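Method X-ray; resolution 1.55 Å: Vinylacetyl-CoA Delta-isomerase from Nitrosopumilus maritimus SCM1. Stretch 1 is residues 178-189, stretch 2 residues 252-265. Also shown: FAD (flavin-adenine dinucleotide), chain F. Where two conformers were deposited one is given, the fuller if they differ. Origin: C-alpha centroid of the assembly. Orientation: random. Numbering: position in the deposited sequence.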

# COMPACT_ATOMS: atom_id res chain seq x y z
N VAL A 178 5.69 -48.82 -14.88
CA VAL A 178 5.37 -47.84 -15.91
C VAL A 178 6.65 -47.16 -16.39
O VAL A 178 7.69 -47.14 -15.70
CB VAL A 178 4.36 -46.81 -15.38
CG1 VAL A 178 3.09 -47.46 -14.85
CG2 VAL A 178 4.98 -45.95 -14.31
N TYR A 179 6.53 -46.51 -17.56
CA TYR A 179 7.61 -45.72 -18.12
C TYR A 179 7.04 -44.34 -18.37
O TYR A 179 5.94 -44.22 -18.91
CB TYR A 179 8.11 -46.32 -19.45
CG TYR A 179 8.70 -47.71 -19.25
CD1 TYR A 179 7.86 -48.81 -19.19
CD2 TYR A 179 10.07 -47.92 -19.12
CE1 TYR A 179 8.35 -50.10 -19.02
CE2 TYR A 179 10.57 -49.20 -18.94
CZ TYR A 179 9.72 -50.29 -18.89
OH TYR A 179 10.21 -51.54 -18.68
N VAL A 180 7.75 -43.31 -17.87
CA VAL A 180 7.25 -41.94 -17.96
C VAL A 180 8.21 -41.09 -18.76
O VAL A 180 9.42 -41.31 -18.73
CB VAL A 180 6.99 -41.28 -16.60
CG1 VAL A 180 5.90 -41.96 -15.80
CG2 VAL A 180 8.24 -41.14 -15.76
N SER A 181 7.64 -40.10 -19.47
CA SER A 181 8.40 -39.08 -20.17
C SER A 181 7.77 -37.72 -19.88
O SER A 181 6.56 -37.60 -19.65
CB SER A 181 8.44 -39.35 -21.67
OG SER A 181 9.12 -40.56 -21.96
N GLY A 182 8.62 -36.69 -19.94
CA GLY A 182 8.19 -35.34 -19.70
C GLY A 182 9.32 -34.61 -18.98
O GLY A 182 10.49 -34.91 -19.18
N ALA A 183 8.96 -33.61 -18.20
CA ALA A 183 9.95 -32.85 -17.47
C ALA A 183 9.28 -32.21 -16.26
O ALA A 183 8.04 -32.04 -16.26
CB ALA A 183 10.53 -31.81 -18.36
N LYS A 184 10.09 -31.82 -15.30
CA LYS A 184 9.64 -31.09 -14.12
C LYS A 184 10.58 -29.89 -13.96
O LYS A 184 11.79 -30.07 -13.98
CB LYS A 184 9.63 -31.99 -12.88
CG LYS A 184 8.60 -33.11 -12.93
CD LYS A 184 7.11 -32.76 -12.98
CE LYS A 184 6.20 -33.92 -12.77
NZ LYS A 184 4.80 -33.50 -12.95
N ALA A 185 10.02 -28.67 -13.96
CA ALA A 185 10.81 -27.45 -13.94
C ALA A 185 10.93 -26.88 -12.54
O ALA A 185 10.11 -27.15 -11.66
CB ALA A 185 10.20 -26.45 -14.90
N HIS A 186 11.96 -26.04 -12.34
CA HIS A 186 12.15 -25.25 -11.12
C HIS A 186 12.35 -26.12 -9.87
O HIS A 186 11.86 -25.79 -8.80
CB HIS A 186 10.94 -24.37 -10.82
CG HIS A 186 10.29 -23.82 -12.04
ND1 HIS A 186 10.80 -22.86 -12.89
CD2 HIS A 186 9.09 -24.17 -12.53
CE1 HIS A 186 9.93 -22.67 -13.86
NE2 HIS A 186 8.87 -23.44 -13.65
N GLN A 187 12.97 -27.27 -10.03
CA GLN A 187 12.94 -28.27 -8.96
C GLN A 187 13.98 -28.05 -7.87
O GLN A 187 15.18 -28.19 -8.11
CB GLN A 187 13.09 -29.64 -9.62
CG GLN A 187 11.88 -30.01 -10.45
CD GLN A 187 10.61 -30.06 -9.64
OE1 GLN A 187 10.60 -30.59 -8.54
NE2 GLN A 187 9.52 -29.51 -10.16
N THR A 188 13.48 -27.69 -6.69
CA THR A 188 14.29 -27.31 -5.56
C THR A 188 15.06 -28.52 -5.03
O THR A 188 14.45 -29.50 -4.62
CB THR A 188 13.38 -26.68 -4.48
OG1 THR A 188 12.83 -25.46 -4.98
CG2 THR A 188 14.13 -26.37 -3.21
N GLY A 189 16.39 -28.38 -4.98
CA GLY A 189 17.24 -29.34 -4.31
C GLY A 189 17.24 -30.73 -4.95
O GLY A 189 17.68 -31.69 -4.33
PA FAD F . 3.22 -19.43 -15.06
O1A FAD F . 2.14 -20.40 -14.80
O2A FAD F . 3.75 -19.35 -16.43
O5B FAD F . 2.72 -18.05 -14.44
C5B FAD F . 3.02 -16.78 -15.07
C4B FAD F . 1.83 -15.88 -14.91
O4B FAD F . 0.76 -16.35 -15.77
C3B FAD F . 1.23 -15.76 -13.50
O3B FAD F . 0.77 -14.42 -13.26
C2B FAD F . 0.05 -16.72 -13.54
O2B FAD F . -0.99 -16.49 -12.61
C1B FAD F . -0.42 -16.53 -14.99
N9A FAD F . -1.11 -17.70 -15.54
C8A FAD F . -0.61 -18.95 -15.85
N7A FAD F . -1.49 -19.78 -16.36
C5A FAD F . -2.66 -19.04 -16.37
C6A FAD F . -3.96 -19.35 -16.79
N6A FAD F . -4.28 -20.52 -17.35
N1A FAD F . -4.92 -18.41 -16.61
C2A FAD F . -4.57 -17.23 -16.08
N3A FAD F . -3.37 -16.80 -15.68
C4A FAD F . -2.44 -17.76 -15.84
N1 FAD F . 7.70 -26.55 -8.26
C2 FAD F . 7.87 -27.87 -7.93
O2 FAD F . 7.12 -28.77 -8.34
N3 FAD F . 8.88 -28.20 -7.05
C4 FAD F . 9.78 -27.35 -6.48
O4 FAD F . 10.71 -27.75 -5.80
C4X FAD F . 9.65 -25.97 -6.93
N5 FAD F . 10.50 -25.06 -6.45
C5X FAD F . 10.51 -23.82 -7.04
C6 FAD F . 11.53 -22.90 -6.76
C7 FAD F . 11.58 -21.66 -7.38
C7M FAD F . 12.76 -20.74 -7.12
C8 FAD F . 10.52 -21.25 -8.20
C8M FAD F . 10.50 -19.87 -8.79
C9 FAD F . 9.46 -22.09 -8.43
C9A FAD F . 9.46 -23.40 -7.88
N10 FAD F . 8.47 -24.33 -8.19
C10 FAD F . 8.56 -25.67 -7.81
C1' FAD F . 7.54 -23.95 -9.29
C2' FAD F . 6.36 -23.08 -8.95
O2' FAD F . 5.36 -23.91 -8.37
C3' FAD F . 5.83 -22.41 -10.23
O3' FAD F . 6.81 -21.45 -10.60
C4' FAD F . 4.42 -21.81 -10.12
O4' FAD F . 3.44 -22.86 -10.03
C5' FAD F . 4.07 -20.92 -11.30
O5' FAD F . 4.18 -21.66 -12.50
P FAD F . 5.06 -21.15 -13.68
O1P FAD F . 6.44 -20.89 -13.26
O2P FAD F . 4.83 -22.06 -14.80
O3P FAD F . 4.49 -19.71 -14.10
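Stretch 2 (252-265) GQEALIILDRVFIP

Stretch 2 lies beside stretch 1 as its antiparallel neighbour in a sheet, and the apolar side chains of the contact divide between the two faces. On the face carrying Val 180, its CG2 lies 4.1 Å from Val 262 CB and 4.1 Å from Ile 264 CD1, while Val 178 CG2 approaches Ile 264 CB at 3.9 Å. On the other face, Ala 183 CB meets Ile 258 CD1 at 4.0 Å and Leu 256 CD1 at 4.1 Å. The CA-to-CB bond of Leu 256 points away, yet chi1 t and chi2 p bring its end back, with CD1 3.9 Å from Ala 185 CB. Tyr 179 CZ lies 3.5 Å from Phe 263 CD1; the rings, with centroids 5.2 Å apart and planes at 49°, form an oblique pair.

The backbone fixes the direction. Strand 254-259 runs at 174° to strand 178-185, nearly exactly antiparallel, whereas strand 262-265, after the corner at Asp 260 and Arg 261, crosses it at 141°; both axes approach to 4.6 Å. Paired hydrogen bonds set the register: Ile 264 N to Val 178 O, 2.8 Å; Val 262 N to Val 180 O, 2.8 Å; Leu 259 N to Gly 182 O, 2.8 Å; Ile 257 N to Lys 184 O, 2.8 Å, each matched by a return bond. The register shifts by one between Val 180 and Gly 182, a beta bulge. Gly 182, at phi/psi 144/-152, suits glycine because a CB would jam against the preceding carbonyl.

At the bulge, Arg 261 N donates to Ser 181 OG at 3.0 Å, and Arg 261 NE forms a salt bridge with Asp 260 OD1 at 2.9 Å. Towards the flavin, Gln 187 N donates to Ala 255 O at 2.9 Å and Gly 189 N to Gln 253 O at 3.0 Å; between them, Thr 188 N reaches FAD O4 at 2.9 Å.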

# COMPACT_ATOMS: atom_id res chain seq x y z
N GLY A 252 20.54 -21.78 -2.51
CA GLY A 252 19.52 -22.69 -3.00
C GLY A 252 19.92 -23.30 -4.34
O GLY A 252 21.01 -23.07 -4.85
N GLN A 253 19.06 -24.18 -4.84
CA GLN A 253 19.33 -24.93 -6.06
C GLN A 253 18.01 -25.20 -6.75
O GLN A 253 17.09 -25.71 -6.10
CB GLN A 253 19.94 -26.30 -5.70
CG GLN A 253 19.92 -27.33 -6.83
CD GLN A 253 20.50 -28.65 -6.39
OE1 GLN A 253 19.78 -29.61 -6.06
NE2 GLN A 253 21.82 -28.68 -6.34
N GLU A 254 17.98 -24.93 -8.05
CA GLU A 254 16.89 -25.34 -8.91
C GLU A 254 17.46 -26.00 -10.16
O GLU A 254 18.55 -25.62 -10.64
CB GLU A 254 16.02 -24.14 -9.29
CG GLU A 254 15.51 -23.35 -8.09
CD GLU A 254 16.47 -22.29 -7.55
OE1 GLU A 254 17.06 -21.51 -8.34
OE2 GLU A 254 16.62 -22.22 -6.29
N ALA A 255 16.71 -26.98 -10.70
CA ALA A 255 17.07 -27.55 -11.99
C ALA A 255 15.81 -28.01 -12.73
O ALA A 255 14.78 -28.27 -12.11
CB ALA A 255 18.06 -28.70 -11.81
N LEU A 256 15.95 -28.15 -14.04
CA LEU A 256 14.96 -28.79 -14.90
C LEU A 256 15.30 -30.28 -14.98
O LEU A 256 16.41 -30.65 -15.35
CB LEU A 256 15.05 -28.11 -16.26
CG LEU A 256 14.13 -28.64 -17.35
CD1 LEU A 256 12.66 -28.50 -17.06
CD2 LEU A 256 14.49 -28.02 -18.68
N ILE A 257 14.32 -31.10 -14.63
CA ILE A 257 14.47 -32.55 -14.67
C ILE A 257 13.79 -33.06 -15.93
O ILE A 257 12.58 -32.91 -16.12
CB ILE A 257 13.85 -33.20 -13.44
CG1 ILE A 257 14.27 -32.57 -12.12
CG2 ILE A 257 14.16 -34.70 -13.48
CD1 ILE A 257 13.62 -33.23 -10.93
N ILE A 258 14.60 -33.61 -16.83
CA ILE A 258 14.08 -34.23 -18.03
C ILE A 258 13.92 -35.73 -17.78
O ILE A 258 14.81 -36.35 -17.22
CB ILE A 258 14.96 -33.97 -19.25
CG1 ILE A 258 15.42 -32.51 -19.36
CG2 ILE A 258 14.24 -34.50 -20.50
CD1 ILE A 258 14.29 -31.53 -19.59
N LEU A 259 12.78 -36.29 -18.21
CA LEU A 259 12.49 -37.71 -18.09
C LEU A 259 12.28 -38.33 -19.47
O LEU A 259 11.39 -37.89 -20.22
CB LEU A 259 11.20 -37.86 -17.27
CG LEU A 259 11.16 -37.11 -15.94
CD1 LEU A 259 9.76 -36.93 -15.40
CD2 LEU A 259 12.01 -37.79 -14.92
N ASP A 260 13.11 -39.32 -19.81
CA ASP A 260 13.02 -40.06 -21.07
C ASP A 260 12.79 -41.53 -20.75
O ASP A 260 13.72 -42.30 -20.49
CB ASP A 260 14.25 -39.86 -21.93
CG ASP A 260 14.17 -40.53 -23.28
OD1 ASP A 260 13.07 -40.97 -23.66
OD2 ASP A 260 15.23 -40.65 -23.93
N ARG A 261 11.52 -41.91 -20.76
CA ARG A 261 11.12 -43.30 -20.61
C ARG A 261 11.73 -43.86 -19.33
O ARG A 261 12.28 -44.98 -19.33
CB ARG A 261 11.45 -44.16 -21.83
CG ARG A 261 10.72 -43.75 -23.09
CD ARG A 261 11.33 -44.40 -24.33
NE ARG A 261 12.64 -43.74 -24.49
CZ ARG A 261 13.57 -43.94 -25.41
NH1 ARG A 261 14.71 -43.28 -25.30
NH2 ARG A 261 13.39 -44.81 -26.40
N VAL A 262 11.57 -43.09 -18.25
CA VAL A 262 12.06 -43.50 -16.95
C VAL A 262 11.13 -44.57 -16.39
O VAL A 262 9.92 -44.40 -16.36
CB VAL A 262 12.16 -42.26 -16.03
CG1 VAL A 262 12.59 -42.62 -14.62
CG2 VAL A 262 13.13 -41.25 -16.56
N PHE A 263 11.72 -45.64 -15.88
CA PHE A 263 10.97 -46.75 -15.32
C PHE A 263 10.66 -46.52 -13.85
O PHE A 263 11.54 -46.14 -13.08
CB PHE A 263 11.80 -48.02 -15.45
CG PHE A 263 11.12 -49.22 -14.82
CD1 PHE A 263 9.99 -49.78 -15.41
CD2 PHE A 263 11.62 -49.80 -13.65
CE1 PHE A 263 9.37 -50.90 -14.84
CE2 PHE A 263 10.99 -50.91 -13.10
CZ PHE A 263 9.87 -51.45 -13.69
N ILE A 264 9.41 -46.79 -13.50
CA ILE A 264 8.95 -46.76 -12.12
C ILE A 264 8.28 -48.09 -11.82
O ILE A 264 7.24 -48.37 -12.41
CB ILE A 264 7.98 -45.60 -11.83
CG1 ILE A 264 8.50 -44.29 -12.42
CG2 ILE A 264 7.72 -45.51 -10.33
CD1 ILE A 264 7.61 -43.09 -12.18
N PRO A 265 8.84 -48.90 -10.89
CA PRO A 265 8.23 -50.18 -10.59
C PRO A 265 6.92 -49.96 -9.84
O PRO A 265 6.73 -48.95 -9.19
CB PRO A 265 9.29 -50.88 -9.73
CG PRO A 265 10.04 -49.77 -9.08
CD PRO A 265 10.04 -48.63 -10.09